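Local coordinates for hemolysin II regulatory protein (Bacillus cereus, PDB 2JJ7) that probably binds DNA as a dimeric transcriptional regulator of the TetR family and probably controls hemolysin II expression, at residues 152-157 / 178-183; 11-16 / 59-64; 89-94 / 170-175; 53-58 / 116-121. One frame throughout, in Å; residues are numbered along the deposited sequence.

Contact 1: residues 152-157 / 178-183; sequences HWITSI and SALTDK
Trp153 and Ile154 meet Ala179 and Leu180 in a buried, wholly apolar contact between helix 147-158 and the C-terminal end of helix 169-181. The closest approach is from Trp153 CH2, on the six-membered ring of the indole, to Ala179 CB at 3.7 Å. The methyl group lies obliquely to the ring. Trp153 CG stands anti to the backbone N (chi1 170°), and this carries the indole out to the other helix. Leu180 reaches back with both methyls. Leu180 CD2 is 4.4 Å from Trp153 CZ3, and Leu180 CD1 is 4.2 Å from Ile154 CD1. Within helix 147-158, Ile157 CD1 sits 3.7 Å above one face of the indole plane, toward its rim. These helices belong to the all-helical C-terminal domain of a TetR-family regulator, and here they also form part of the dimer interface. Trp153 stacks on Phe160 of the second subunit, while Ala179 packs on Pro161 of that subunit. One turn on, Ser156 OG hydrogen-bonds Trp153 O at 2.8 Å. That oxygen also accepts from Ile157 N. Ser156 OG further hydrogen-bonds Ser156 OG of the second subunit. Leu180 is covered in its own chain by Phe142, Phe144 and Leu83.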
loop_
_atom_site.group_PDB
_atom_site.type_symbol
_atom_site.label_atom_id
_atom_site.label_comp_id
_atom_site.label_asym_id
_atom_site.label_seq_id
_atom_site.Cartn_x
_atom_site.Cartn_y
_atom_site.Cartn_z
ATOM N N HIS B 152 -4.587 3.367 4.156
ATOM C CA HIS B 152 -3.478 2.434 3.945
ATOM C C HIS B 152 -3.050 2.367 2.463
ATOM O O HIS B 152 -1.857 2.311 2.161
ATOM C CB HIS B 152 -3.746 1.020 4.493
ATOM C CG HIS B 152 -2.596 0.088 4.255
ATOM N ND1 HIS B 152 -1.446 0.121 5.016
ATOM C CD2 HIS B 152 -2.369 -0.820 3.273
ATOM C CE1 HIS B 152 -0.584 -0.763 4.547
ATOM N NE2 HIS B 152 -1.117 -1.346 3.488
ATOM N N TRP B 153 -4.021 2.360 1.551
ATOM C CA TRP B 153 -3.721 2.387 0.112
ATOM C C TRP B 153 -2.803 3.571 -0.273
ATOM O O TRP B 153 -1.743 3.371 -0.870
ATOM C CB TRP B 153 -5.020 2.366 -0.710
ATOM C CG TRP B 153 -4.840 2.619 -2.196
ATOM C CD1 TRP B 153 -4.202 1.815 -3.088
ATOM C CD2 TRP B 153 -5.326 3.745 -2.949
ATOM N NE1 TRP B 153 -4.263 2.359 -4.357
ATOM C CE2 TRP B 153 -4.933 3.551 -4.296
ATOM C CE3 TRP B 153 -6.064 4.889 -2.620
ATOM C CZ2 TRP B 153 -5.237 4.470 -5.312
ATOM C CZ3 TRP B 153 -6.372 5.806 -3.637
ATOM C CH2 TRP B 153 -5.955 5.587 -4.963
ATOM N N ILE B 154 -3.185 4.786 0.110
ATOM C CA ILE B 154 -2.415 5.984 -0.231
ATOM C C ILE B 154 -1.032 6.004 0.459
ATOM O O ILE B 154 0.005 6.350 -0.147
ATOM C CB ILE B 154 -3.234 7.290 0.096
ATOM C CG1 ILE B 154 -4.447 7.417 -0.829
ATOM C CG2 ILE B 154 -2.334 8.544 0.026
ATOM C CD1 ILE B 154 -5.382 8.612 -0.512
ATOM N N THR B 155 -1.009 5.609 1.727
ATOM C CA THR B 155 0.233 5.516 2.483
ATOM C C THR B 155 1.239 4.600 1.769
ATOM O O THR B 155 2.432 4.919 1.650
ATOM C CB THR B 155 -0.081 5.023 3.931
ATOM O OG1 THR B 155 -0.958 5.982 4.565
ATOM C CG2 THR B 155 1.188 4.854 4.782
ATOM N N SER B 156 0.760 3.454 1.296
ATOM C CA SER B 156 1.631 2.471 0.683
ATOM C C SER B 156 2.206 2.972 -0.634
ATOM O O SER B 156 3.378 2.753 -0.923
ATOM C CB SER B 156 0.903 1.133 0.497
ATOM O OG SER B 156 -0.025 1.196 -0.576
ATOM N N ILE B 157 1.387 3.647 -1.432
ATOM C CA ILE B 157 1.864 4.127 -2.733
ATOM C C ILE B 157 2.676 5.436 -2.655
ATOM O O ILE B 157 3.667 5.599 -3.369
ATOM C CB ILE B 157 0.725 4.212 -3.778
ATOM C CG1 ILE B 157 -0.338 5.224 -3.348
ATOM C CG2 ILE B 157 0.098 2.817 -3.989
ATOM C CD1 ILE B 157 -1.603 5.220 -4.237
ATOM N N SER B 178 -8.334 10.954 -8.928
ATOM C CA SER B 178 -9.288 10.357 -9.878
ATOM C C SER B 178 -9.956 9.109 -9.336
ATOM O O SER B 178 -11.163 8.943 -9.477
ATOM C CB SER B 178 -8.596 9.987 -11.171
ATOM O OG SER B 178 -8.368 11.142 -11.925
ATOM N N ALA B 179 -9.156 8.233 -8.724
ATOM C CA ALA B 179 -9.659 6.994 -8.159
ATOM C C ALA B 179 -10.675 7.268 -7.060
ATOM O O ALA B 179 -11.592 6.475 -6.863
ATOM C CB ALA B 179 -8.512 6.133 -7.635
ATOM N N LEU B 180 -10.511 8.390 -6.357
ATOM C CA LEU B 180 -11.444 8.769 -5.294
ATOM C C LEU B 180 -12.706 9.495 -5.792
ATOM O O LEU B 180 -13.783 9.379 -5.192
ATOM C CB LEU B 180 -10.731 9.614 -4.235
ATOM C CG LEU B 180 -9.581 8.923 -3.500
ATOM C CD1 LEU B 180 -8.733 9.937 -2.755
ATOM C CD2 LEU B 180 -10.121 7.866 -2.538
ATOM N N THR B 181 -12.571 10.227 -6.895
ATOM C CA THR B 181 -13.645 11.079 -7.390
ATOM C C THR B 181 -14.558 10.344 -8.380
ATOM O O THR B 181 -15.608 10.858 -8.777
ATOM C CB THR B 181 -13.076 12.364 -8.036
ATOM O OG1 THR B 181 -12.106 12.004 -9.028
ATOM C CG2 THR B 181 -12.407 13.244 -6.975
ATOM N N ASP B 182 -14.153 9.142 -8.769
ATOM C CA ASP B 182 -14.967 8.313 -9.640
ATOM C C ASP B 182 -16.212 7.822 -8.887
ATOM O O ASP B 182 -16.099 7.067 -7.915
ATOM C CB ASP B 182 -14.140 7.143 -10.181
ATOM C CG ASP B 182 -14.815 6.445 -11.339
ATOM O OD1 ASP B 182 -15.642 7.085 -12.034
ATOM O OD2 ASP B 182 -14.519 5.250 -11.555
ATOM N N LYS B 183 -17.387 8.273 -9.333
ATOM C CA LYS B 183 -18.653 7.985 -8.648
ATOM C C LYS B 183 -19.037 6.513 -8.737
ATOM O O LYS B 183 -19.073 5.936 -9.826
ATOM C CB LYS B 183 -19.787 8.854 -9.198
ATOM C CG LYS B 183 -19.886 10.244 -8.592
ATOM C CD LYS B 183 -21.277 10.826 -8.822
ATOM C CE LYS B 183 -21.401 12.275 -8.339
ATOM N NZ LYS B 183 -21.265 12.434 -6.855
#

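Contact 2: residues 11-16 / 59-64; sequences NILKAA and FKKYGL
Leu13 touches both Lys61 and Tyr62, and Lys14 touches Tyr62 alone. This surface contact joins helix 5-23 to the C-terminal end of helix 51-62 in the N-terminal, DNA-binding part of a TetR-type fold. Leu13 comes first along the chain. The Leu13 CD1 methyl lies 3.7 Å from Lys61 CD, and the two side chains approach at a slant. Lys61 CG is anti to the backbone N (chi1 -170°), which sends its methylene chain toward Leu13. The chain bends only at its end, where NZ makes a long, weak ion pair with Glu10. Leu13 CB is 4.3 Å from Tyr62 CE2. Leu13 O lies near the ring plane at the edge, 3.5 Å from Tyr62 CE2. Lys14 follows, crossing the tyrosine at about a right angle. Lys14 CG is 3.3 Å from Tyr62 OH, and Lys14 N is also 3.3 Å from that OH. The angle at the N is too poor for a hydrogen bond. Beyond CG the lysine runs out extended, away from the other helix. The tyrosine ring is backed on one face by its neighbour Lys61, whose CG stands 3.9 Å above the ring centre. Lys17 adds a cation-pi interaction with the same ring. No hydrogen bond crosses between the two segments, so they meet through lysine methylenes, a leucine and a tyrosine edge, while the lysine charges stay toward the surface.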
loop_
_atom_site.group_PDB
_atom_site.type_symbol
_atom_site.label_atom_id
_atom_site.label_comp_id
_atom_site.label_asym_id
_atom_site.label_seq_id
_atom_site.Cartn_x
_atom_site.Cartn_y
_atom_site.Cartn_z
ATOM N N ASN B 11 28.163 14.482 7.032
ATOM C CA ASN B 11 28.587 13.216 6.454
ATOM C C ASN B 11 27.983 12.002 7.173
ATOM O O ASN B 11 27.528 11.058 6.518
ATOM C CB ASN B 11 30.117 13.119 6.404
ATOM C CG ASN B 11 30.716 14.016 5.339
ATOM O OD1 ASN B 11 29.997 14.592 4.522
ATOM N ND2 ASN B 11 32.034 14.140 5.341
ATOM N N ILE B 12 27.966 12.038 8.506
ATOM C CA ILE B 12 27.421 10.931 9.299
ATOM C C ILE B 12 25.908 10.788 9.116
ATOM O O ILE B 12 25.389 9.673 9.076
ATOM C CB ILE B 12 27.766 11.052 10.802
ATOM C CG1 ILE B 12 29.288 10.953 11.033
ATOM C CG2 ILE B 12 27.025 9.964 11.632
ATOM C CD1 ILE B 12 29.745 11.518 12.393
ATOM N N LEU B 13 25.211 11.919 9.008
ATOM C CA LEU B 13 23.770 11.915 8.798
ATOM C C LEU B 13 23.377 11.440 7.400
ATOM O O LEU B 13 22.409 10.687 7.260
ATOM C CB LEU B 13 23.166 13.284 9.108
ATOM C CG LEU B 13 23.104 13.611 10.608
ATOM C CD1 LEU B 13 22.606 15.033 10.855
ATOM C CD2 LEU B 13 22.253 12.597 11.366
ATOM N N LYS B 14 24.118 11.877 6.380
ATOM C CA LYS B 14 23.956 11.359 5.015
ATOM C C LYS B 14 24.107 9.839 5.024
ATOM O O LYS B 14 23.303 9.126 4.421
ATOM C CB LYS B 14 24.984 11.977 4.051
ATOM C CG LYS B 14 24.643 13.375 3.571
ATOM C CD LYS B 14 25.732 13.974 2.691
ATOM C CE LYS B 14 25.437 15.454 2.424
ATOM N NZ LYS B 14 26.133 16.009 1.226
ATOM N N ALA B 15 25.138 9.359 5.720
ATOM C CA ALA B 15 25.423 7.922 5.834
ATOM C C ALA B 15 24.291 7.169 6.516
ATOM O O ALA B 15 23.873 6.111 6.052
ATOM C CB ALA B 15 26.734 7.684 6.582
ATOM N N ALA B 16 23.820 7.724 7.626
ATOM C CA ALA B 16 22.789 7.109 8.438
ATOM C C ALA B 16 21.456 7.050 7.665
ATOM O O ALA B 16 20.796 6.024 7.657
ATOM C CB ALA B 16 22.641 7.858 9.728
ATOM N N PHE B 59 15.455 11.816 10.922
ATOM C CA PHE B 59 14.096 12.349 10.730
ATOM C C PHE B 59 14.052 13.881 10.803
ATOM O O PHE B 59 13.374 14.519 10.008
ATOM C CB PHE B 59 13.112 11.694 11.704
ATOM C CG PHE B 59 12.377 10.518 11.097
ATOM C CD1 PHE B 59 11.228 10.725 10.340
ATOM C CD2 PHE B 59 12.847 9.216 11.267
ATOM C CE1 PHE B 59 10.531 9.629 9.747
ATOM C CE2 PHE B 59 12.173 8.126 10.696
ATOM C CZ PHE B 59 11.010 8.341 9.929
ATOM N N LYS B 60 14.813 14.448 11.739
ATOM C CA LYS B 60 14.923 15.894 11.902
ATOM C C LYS B 60 15.561 16.558 10.671
ATOM O O LYS B 60 15.035 17.545 10.182
ATOM C CB LYS B 60 15.736 16.213 13.163
ATOM C CG LYS B 60 15.746 17.664 13.583
ATOM C CD LYS B 60 16.687 17.847 14.758
ATOM C CE LYS B 60 16.531 19.214 15.405
ATOM N NZ LYS B 60 17.573 19.448 16.447
ATOM N N LYS B 61 16.682 16.018 10.185
ATOM C CA LYS B 61 17.378 16.600 9.036
ATOM C C LYS B 61 16.628 16.398 7.723
ATOM O O LYS B 61 16.543 17.325 6.919
ATOM C CB LYS B 61 18.808 16.056 8.888
ATOM C CG LYS B 61 19.611 16.838 7.845
ATOM C CD LYS B 61 21.073 16.513 7.834
ATOM C CE LYS B 61 21.815 17.358 6.799
ATOM N NZ LYS B 61 21.849 18.821 7.112
ATOM N N TYR B 62 16.085 15.199 7.507
ATOM C CA TYR B 62 15.532 14.844 6.196
ATOM C C TYR B 62 14.014 14.746 6.151
ATOM O O TYR B 62 13.436 14.501 5.089
ATOM C CB TYR B 62 16.183 13.563 5.649
ATOM C CG TYR B 62 17.685 13.664 5.544
ATOM C CD1 TYR B 62 18.281 14.505 4.595
ATOM C CD2 TYR B 62 18.524 12.929 6.400
ATOM C CE1 TYR B 62 19.682 14.614 4.497
ATOM C CE2 TYR B 62 19.926 13.034 6.306
ATOM C CZ TYR B 62 20.497 13.880 5.354
ATOM O OH TYR B 62 21.873 13.998 5.251
ATOM N N GLY B 63 13.358 14.971 7.291
ATOM C CA GLY B 63 11.900 15.035 7.307
ATOM C C GLY B 63 11.445 16.449 6.979
ATOM O O GLY B 63 12.195 17.239 6.392
ATOM N N LEU B 64 10.224 16.784 7.375
ATOM C CA LEU B 64 9.693 18.125 7.176
ATOM C C LEU B 64 10.438 19.190 8.000
ATOM O O LEU B 64 10.722 18.988 9.184
ATOM C CB LEU B 64 8.191 18.127 7.488
ATOM C CG LEU B 64 7.428 17.029 6.728
ATOM C CD1 LEU B 64 6.046 16.803 7.319
ATOM C CD2 LEU B 64 7.355 17.331 5.225
#

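Contact 3: residues 89-94 / 170-175; sequences VFTTHI and ADLVSR
Thr91 meets Leu172 and Val173 at the tight centre of this contact between helices 79-96 and 169-181. The backbones come nearest here, with Thr91 CA and Val173 CA 7.8 Å apart. Within 89-94, Thr91 alone makes the contact, and its two branches part. Thr91 OG1 lies 3.6 Å from Val173 CG2, and Thr91 CG2 lies 4.0 Å from Leu172 CD2. A chi1 of 49° sets OG1 between the backbone N and the carbonyl carbon. From there it hydrogen-bonds Leu87 O, one turn back. Phe163 and Val158 add apolar cover around the threonine. Both helices belong to the C-terminal domain of the TetR-like fold, and Leu172 also packs on Phe163 of the second subunit. By contrast, Ala170, Asp171 and Arg175 are exposed, and none of them touches 89-94. Ser174, partly exposed, reaches Arg84 of helix 79-96 through a hydrogen bond from its OG. Ser174 OG also makes a weak bond to Ala170 O at 3.3 Å. No hydrogen bond joins the two segments. The threonine hydroxyl is spent on its own helix, so what it offers Val173 is van der Waals contact, and a polar side chain can sit buried in an apolar interface with its oxygen satisfied.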
loop_
_atom_site.group_PDB
_atom_site.type_symbol
_atom_site.label_atom_id
_atom_site.label_comp_id
_atom_site.label_asym_id
_atom_site.label_seq_id
_atom_site.Cartn_x
_atom_site.Cartn_y
_atom_site.Cartn_z
ATOM N N VAL B 89 2.904 17.892 -1.864
ATOM C CA VAL B 89 3.958 18.102 -0.865
ATOM C C VAL B 89 4.628 16.768 -0.491
ATOM O O VAL B 89 5.858 16.671 -0.461
ATOM C CB VAL B 89 3.420 18.793 0.411
ATOM C CG1 VAL B 89 4.479 18.807 1.520
ATOM C CG2 VAL B 89 2.934 20.214 0.113
ATOM N N PHE B 90 3.824 15.740 -0.211
ATOM C CA PHE B 90 4.404 14.473 0.230
ATOM C C PHE B 90 5.113 13.671 -0.854
ATOM O O PHE B 90 6.210 13.190 -0.627
ATOM C CB PHE B 90 3.407 13.638 1.041
ATOM C CG PHE B 90 3.276 14.108 2.460
ATOM C CD1 PHE B 90 2.113 14.742 2.902
ATOM C CD2 PHE B 90 4.352 13.981 3.338
ATOM C CE1 PHE B 90 2.011 15.208 4.222
ATOM C CE2 PHE B 90 4.269 14.444 4.669
ATOM C CZ PHE B 90 3.096 15.051 5.110
ATOM N N THR B 91 4.526 13.563 -2.045
ATOM C CA THR B 91 5.216 12.858 -3.126
ATOM C C THR B 91 6.530 13.571 -3.494
ATOM O O THR B 91 7.535 12.917 -3.795
ATOM C CB THR B 91 4.350 12.678 -4.391
ATOM O OG1 THR B 91 3.757 13.929 -4.751
ATOM C CG2 THR B 91 3.239 11.628 -4.170
ATOM N N THR B 92 6.516 14.899 -3.464
ATOM C CA THR B 92 7.738 15.686 -3.710
ATOM C C THR B 92 8.786 15.443 -2.635
ATOM O O THR B 92 9.964 15.260 -2.956
ATOM C CB THR B 92 7.444 17.197 -3.842
ATOM O OG1 THR B 92 6.643 17.411 -5.011
ATOM C CG2 THR B 92 8.758 18.045 -3.921
ATOM N N HIS B 93 8.366 15.420 -1.369
ATOM C CA HIS B 93 9.313 15.152 -0.285
ATOM C C HIS B 93 9.976 13.769 -0.419
ATOM O O HIS B 93 11.191 13.622 -0.194
ATOM C CB HIS B 93 8.670 15.268 1.103
ATOM C CG HIS B 93 9.686 15.381 2.194
ATOM N ND1 HIS B 93 10.306 16.571 2.506
ATOM C CD2 HIS B 93 10.257 14.442 2.984
ATOM C CE1 HIS B 93 11.194 16.366 3.461
ATOM N NE2 HIS B 93 11.185 15.083 3.768
ATOM N N ILE B 94 9.161 12.764 -0.735
ATOM C CA ILE B 94 9.628 11.380 -0.858
ATOM C C ILE B 94 10.542 11.203 -2.077
ATOM O O ILE B 94 11.517 10.449 -2.028
ATOM C CB ILE B 94 8.435 10.371 -0.862
ATOM C CG1 ILE B 94 7.715 10.371 0.505
ATOM C CG2 ILE B 94 8.874 8.946 -1.258
ATOM C CD1 ILE B 94 8.620 10.625 1.726
ATOM N N ALA B 170 3.360 14.087 -10.407
ATOM C CA ALA B 170 2.145 14.838 -10.732
ATOM C C ALA B 170 1.020 13.915 -11.197
ATOM O O ALA B 170 -0.159 14.154 -10.899
ATOM C CB ALA B 170 2.430 15.921 -11.780
ATOM N N ASP B 171 1.397 12.855 -11.906
ATOM C CA ASP B 171 0.443 11.867 -12.381
ATOM C C ASP B 171 -0.060 11.009 -11.249
ATOM O O ASP B 171 -1.239 10.649 -11.223
ATOM C CB ASP B 171 1.060 10.986 -13.463
ATOM C CG ASP B 171 1.379 11.757 -14.734
ATOM O OD1 ASP B 171 0.737 12.808 -15.013
ATOM O OD2 ASP B 171 2.284 11.298 -15.466
ATOM N N LEU B 172 0.834 10.671 -10.319
ATOM C CA LEU B 172 0.453 9.892 -9.156
ATOM C C LEU B 172 -0.606 10.647 -8.353
ATOM O O LEU B 172 -1.627 10.065 -7.991
ATOM C CB LEU B 172 1.675 9.542 -8.287
ATOM C CG LEU B 172 1.406 8.654 -7.065
ATOM C CD1 LEU B 172 0.650 7.351 -7.453
ATOM C CD2 LEU B 172 2.701 8.355 -6.322
ATOM N N VAL B 173 -0.362 11.940 -8.116
ATOM C CA VAL B 173 -1.303 12.828 -7.421
ATOM C C VAL B 173 -2.662 12.844 -8.142
ATOM O O VAL B 173 -3.686 12.582 -7.520
ATOM C CB VAL B 173 -0.730 14.271 -7.257
ATOM C CG1 VAL B 173 -1.794 15.237 -6.686
ATOM C CG2 VAL B 173 0.520 14.264 -6.348
ATOM N N SER B 174 -2.645 13.118 -9.451
ATOM C CA SER B 174 -3.856 13.106 -10.289
ATOM C C SER B 174 -4.599 11.781 -10.274
ATOM O O SER B 174 -5.825 11.763 -10.177
ATOM C CB SER B 174 -3.521 13.457 -11.736
ATOM O OG SER B 174 -3.278 14.837 -11.839
ATOM N N ARG B 175 -3.856 10.681 -10.393
ATOM C CA ARG B 175 -4.460 9.354 -10.454
ATOM C C ARG B 175 -5.059 8.937 -9.107
ATOM O O ARG B 175 -6.086 8.254 -9.063
ATOM C CB ARG B 175 -3.451 8.314 -10.942
ATOM C CG ARG B 175 -3.016 8.493 -12.386
ATOM C CD ARG B 175 -2.405 7.199 -12.949
ATOM N NE ARG B 175 -3.437 6.247 -13.368
ATOM C CZ ARG B 175 -3.657 5.864 -14.622
ATOM N NH1 ARG B 175 -4.633 5.007 -14.886
ATOM N NH2 ARG B 175 -2.901 6.327 -15.614
#

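Contact 4: residues 53-58 / 116-121; sequences NLYYEV and EKIKPY
Tyr56 lies against Lys117 and Ile118 where the N-terminal DNA-binding domain of this TetR-type fold meets the C-terminal domain. Helix 51-62 carries the tyrosine, and the short helix 115-118 carries its partners. Tyr56 is modelled in two conformers; the contacts given are those of one and may not hold in the other. Lys117 CB sits over one face of the Tyr56 ring in a CH-pi contact, 3.9 Å from the centroid and 22° off the ring normal. It is shifted toward the hydroxyl end, with Tyr56 CZ its nearest ring atom at 3.6 Å. Lys117 CG follows it to Tyr56 OH at 3.8 Å, and the chain then bends away at chi2. Ile118 crosses the tyrosine at about a right angle. Ile118 CG2 comes obliquely to the ring, 3.5 Å from Tyr56 CD1. Ile118 CG2 is also 4.3 Å from Tyr55 CE1, so it touches both tyrosines. Ile118 CG1 lies between the backbone N and the carbonyl carbon (chi1 62°), while CG2 points to the tyrosines.

In the next shell, Tyr55 is held by several groups. Its OH hydrogen-bonds Glu107, on helix 98-109. Phe20, Tyr25 and Phe59 meet its ring edge-to-face. Arg114 packs on both tyrosines, and Phe59 also touches Ile118. After Ile118 the chain makes a 3-10 turn, in which Tyr121 N bonds Ile118 O at 2.9 Å.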
loop_
_atom_site.group_PDB
_atom_site.type_symbol
_atom_site.label_atom_id
_atom_site.label_comp_id
_atom_site.label_asym_id
_atom_site.label_seq_id
_atom_site.Cartn_x
_atom_site.Cartn_y
_atom_site.Cartn_z
ATOM N N ASN B 53 19.449 8.074 18.766
ATOM C CA ASN B 53 19.520 9.518 18.597
ATOM C C ASN B 53 19.880 9.902 17.160
ATOM O O ASN B 53 19.384 10.892 16.626
ATOM C CB ASN B 53 20.528 10.114 19.583
ATOM C CG ASN B 53 20.618 11.620 19.470
ATOM O OD1 ASN B 53 19.613 12.322 19.622
ATOM N ND2 ASN B 53 21.820 12.129 19.173
ATOM N N LEU B 54 20.743 9.103 16.546
ATOM C CA LEU B 54 21.130 9.280 15.167
ATOM C C LEU B 54 19.905 9.161 14.247
ATOM O O LEU B 54 19.732 9.956 13.327
ATOM C CB LEU B 54 22.168 8.225 14.806
ATOM C CG LEU B 54 23.003 8.327 13.534
ATOM C CD1 LEU B 54 23.551 9.723 13.343
ATOM C CD2 LEU B 54 24.127 7.327 13.641
ATOM N N TYR B 55 19.068 8.164 14.518
ATOM C CA TYR B 55 17.786 7.978 13.835
ATOM C C TYR B 55 16.882 9.190 13.994
ATOM O O TYR B 55 16.342 9.681 13.012
ATOM C CB TYR B 55 17.101 6.754 14.398
ATOM C CG TYR B 55 15.852 6.298 13.672
ATOM C CD1 TYR B 55 14.612 6.418 14.280
ATOM C CD2 TYR B 55 15.916 5.692 12.415
ATOM C CE1 TYR B 55 13.470 5.980 13.670
ATOM C CE2 TYR B 55 14.749 5.243 11.777
ATOM C CZ TYR B 55 13.537 5.393 12.431
ATOM O OH TYR B 55 12.363 4.963 11.897
ATOM N N TYR B 56 16.735 9.670 15.230
ATOM C CA TYR B 56 15.976 10.892 15.492
ATOM C C TYR B 56 16.520 12.041 14.638
ATOM O O TYR B 56 15.749 12.747 13.989
ATOM C CB TYR B 56 16.014 11.285 16.976
ATOM C CG TYR B 56 15.234 10.392 17.931
ATOM C CD1 TYR B 56 14.292 9.470 17.477
ATOM C CD2 TYR B 56 15.420 10.506 19.302
ATOM C CE1 TYR B 56 13.584 8.668 18.374
ATOM C CE2 TYR B 56 14.719 9.722 20.192
ATOM C CZ TYR B 56 13.811 8.807 19.737
ATOM O OH TYR B 56 13.130 8.040 20.665
ATOM N N GLU B 57 17.839 12.208 14.624
ATOM C CA GLU B 57 18.468 13.286 13.873
ATOM C C GLU B 57 18.267 13.143 12.357
ATOM O O GLU B 57 18.216 14.143 11.639
ATOM C CB GLU B 57 19.955 13.390 14.221
ATOM C CG GLU B 57 20.246 13.903 15.625
ATOM C CD GLU B 57 19.652 15.279 15.901
ATOM O OE1 GLU B 57 19.703 16.158 15.017
ATOM O OE2 GLU B 57 19.124 15.474 17.009
ATOM N N VAL B 58 18.136 11.902 11.889
ATOM C CA VAL B 58 17.844 11.619 10.481
ATOM C C VAL B 58 16.453 12.131 10.099
ATOM O O VAL B 58 16.302 12.824 9.091
ATOM C CB VAL B 58 17.988 10.115 10.140
ATOM C CG1 VAL B 58 17.288 9.776 8.813
ATOM C CG2 VAL B 58 19.460 9.761 10.054
ATOM N N GLU B 116 6.609 8.776 19.116
ATOM C CA GLU B 116 6.319 10.043 19.758
ATOM C C GLU B 116 7.380 11.107 19.435
ATOM O O GLU B 116 7.034 12.256 19.154
ATOM C CB GLU B 116 6.192 9.808 21.266
ATOM C CG GLU B 116 6.005 11.059 22.125
ATOM C CD GLU B 116 5.763 10.732 23.608
ATOM O OE1 GLU B 116 5.473 9.558 23.935
ATOM O OE2 GLU B 116 5.857 11.653 24.442
ATOM N N LYS B 117 8.661 10.726 19.477
ATOM C CA LYS B 117 9.751 11.679 19.224
ATOM C C LYS B 117 9.926 12.076 17.768
ATOM O O LYS B 117 10.269 13.218 17.485
ATOM C CB LYS B 117 11.090 11.165 19.765
ATOM C CG LYS B 117 11.220 11.242 21.272
ATOM C CD LYS B 117 11.081 12.667 21.794
ATOM C CE LYS B 117 10.984 12.671 23.312
ATOM N NZ LYS B 117 10.444 13.953 23.834
ATOM N N ILE B 118 9.722 11.134 16.852
ATOM C CA ILE B 118 9.909 11.402 15.417
ATOM C C ILE B 118 8.667 12.005 14.763
ATOM O O ILE B 118 8.765 12.615 13.704
ATOM C CB ILE B 118 10.351 10.130 14.626
ATOM C CG1 ILE B 118 9.275 9.043 14.702
ATOM C CG2 ILE B 118 11.721 9.617 15.115
ATOM C CD1 ILE B 118 9.436 7.963 13.673
ATOM N N LYS B 119 7.508 11.855 15.404
ATOM C CA LYS B 119 6.231 12.256 14.802
ATOM C C LYS B 119 6.215 13.670 14.203
ATOM O O LYS B 119 5.720 13.839 13.090
ATOM C CB LYS B 119 5.082 12.117 15.810
ATOM C CG LYS B 119 3.726 11.977 15.163
ATOM C CD LYS B 119 2.598 11.980 16.192
ATOM C CE LYS B 119 1.428 11.143 15.688
ATOM N NZ LYS B 119 0.129 11.496 16.338
ATOM N N PRO B 120 6.709 14.697 14.951
ATOM C CA PRO B 120 6.674 16.059 14.403
ATOM C C PRO B 120 7.414 16.219 13.083
ATOM O O PRO B 120 7.126 17.149 12.333
ATOM C CB PRO B 120 7.350 16.901 15.489
ATOM C CG PRO B 120 7.115 16.145 16.743
ATOM C CD PRO B 120 7.161 14.696 16.359
ATOM N N TYR B 121 8.343 15.321 12.794
ATOM C CA TYR B 121 9.179 15.464 11.605
ATOM C C TYR B 121 8.632 14.857 10.303
ATOM O O TYR B 121 9.231 15.015 9.244
ATOM C CB TYR B 121 10.580 14.968 11.905
ATOM C CG TYR B 121 11.195 15.660 13.105
ATOM C CD1 TYR B 121 11.476 14.955 14.265
ATOM C CD2 TYR B 121 11.459 17.033 13.084
ATOM C CE1 TYR B 121 12.051 15.595 15.372
ATOM C CE2 TYR B 121 12.019 17.678 14.178
ATOM C CZ TYR B 121 12.310 16.958 15.316
ATOM O OH TYR B 121 12.863 17.607 16.393
#

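From the N terminus, contact 2 comes first, bringing helix 51-62 back to helix 5-23 around the predicted helix-turn-helix region. Contact 4 opens on helix 51-62 before contact 2 closes, so the two cross. It closes at 116-121 and ties the DNA-binding domain to the C-terminal domain. Leu64 and Tyr121 join the two contacts through a backbone bond. Contact 3 opens at 89-94, within the loop of contact 4, and closes at 170-175, so contacts 3 and 4 cross. His93 links contact 3 back to contact 2 by a probable hydrogen bond to Tyr62 O. Contact 1 opens at 152-157 and crosses contact 3. Both end on helix 169-181 and reach the second subunit.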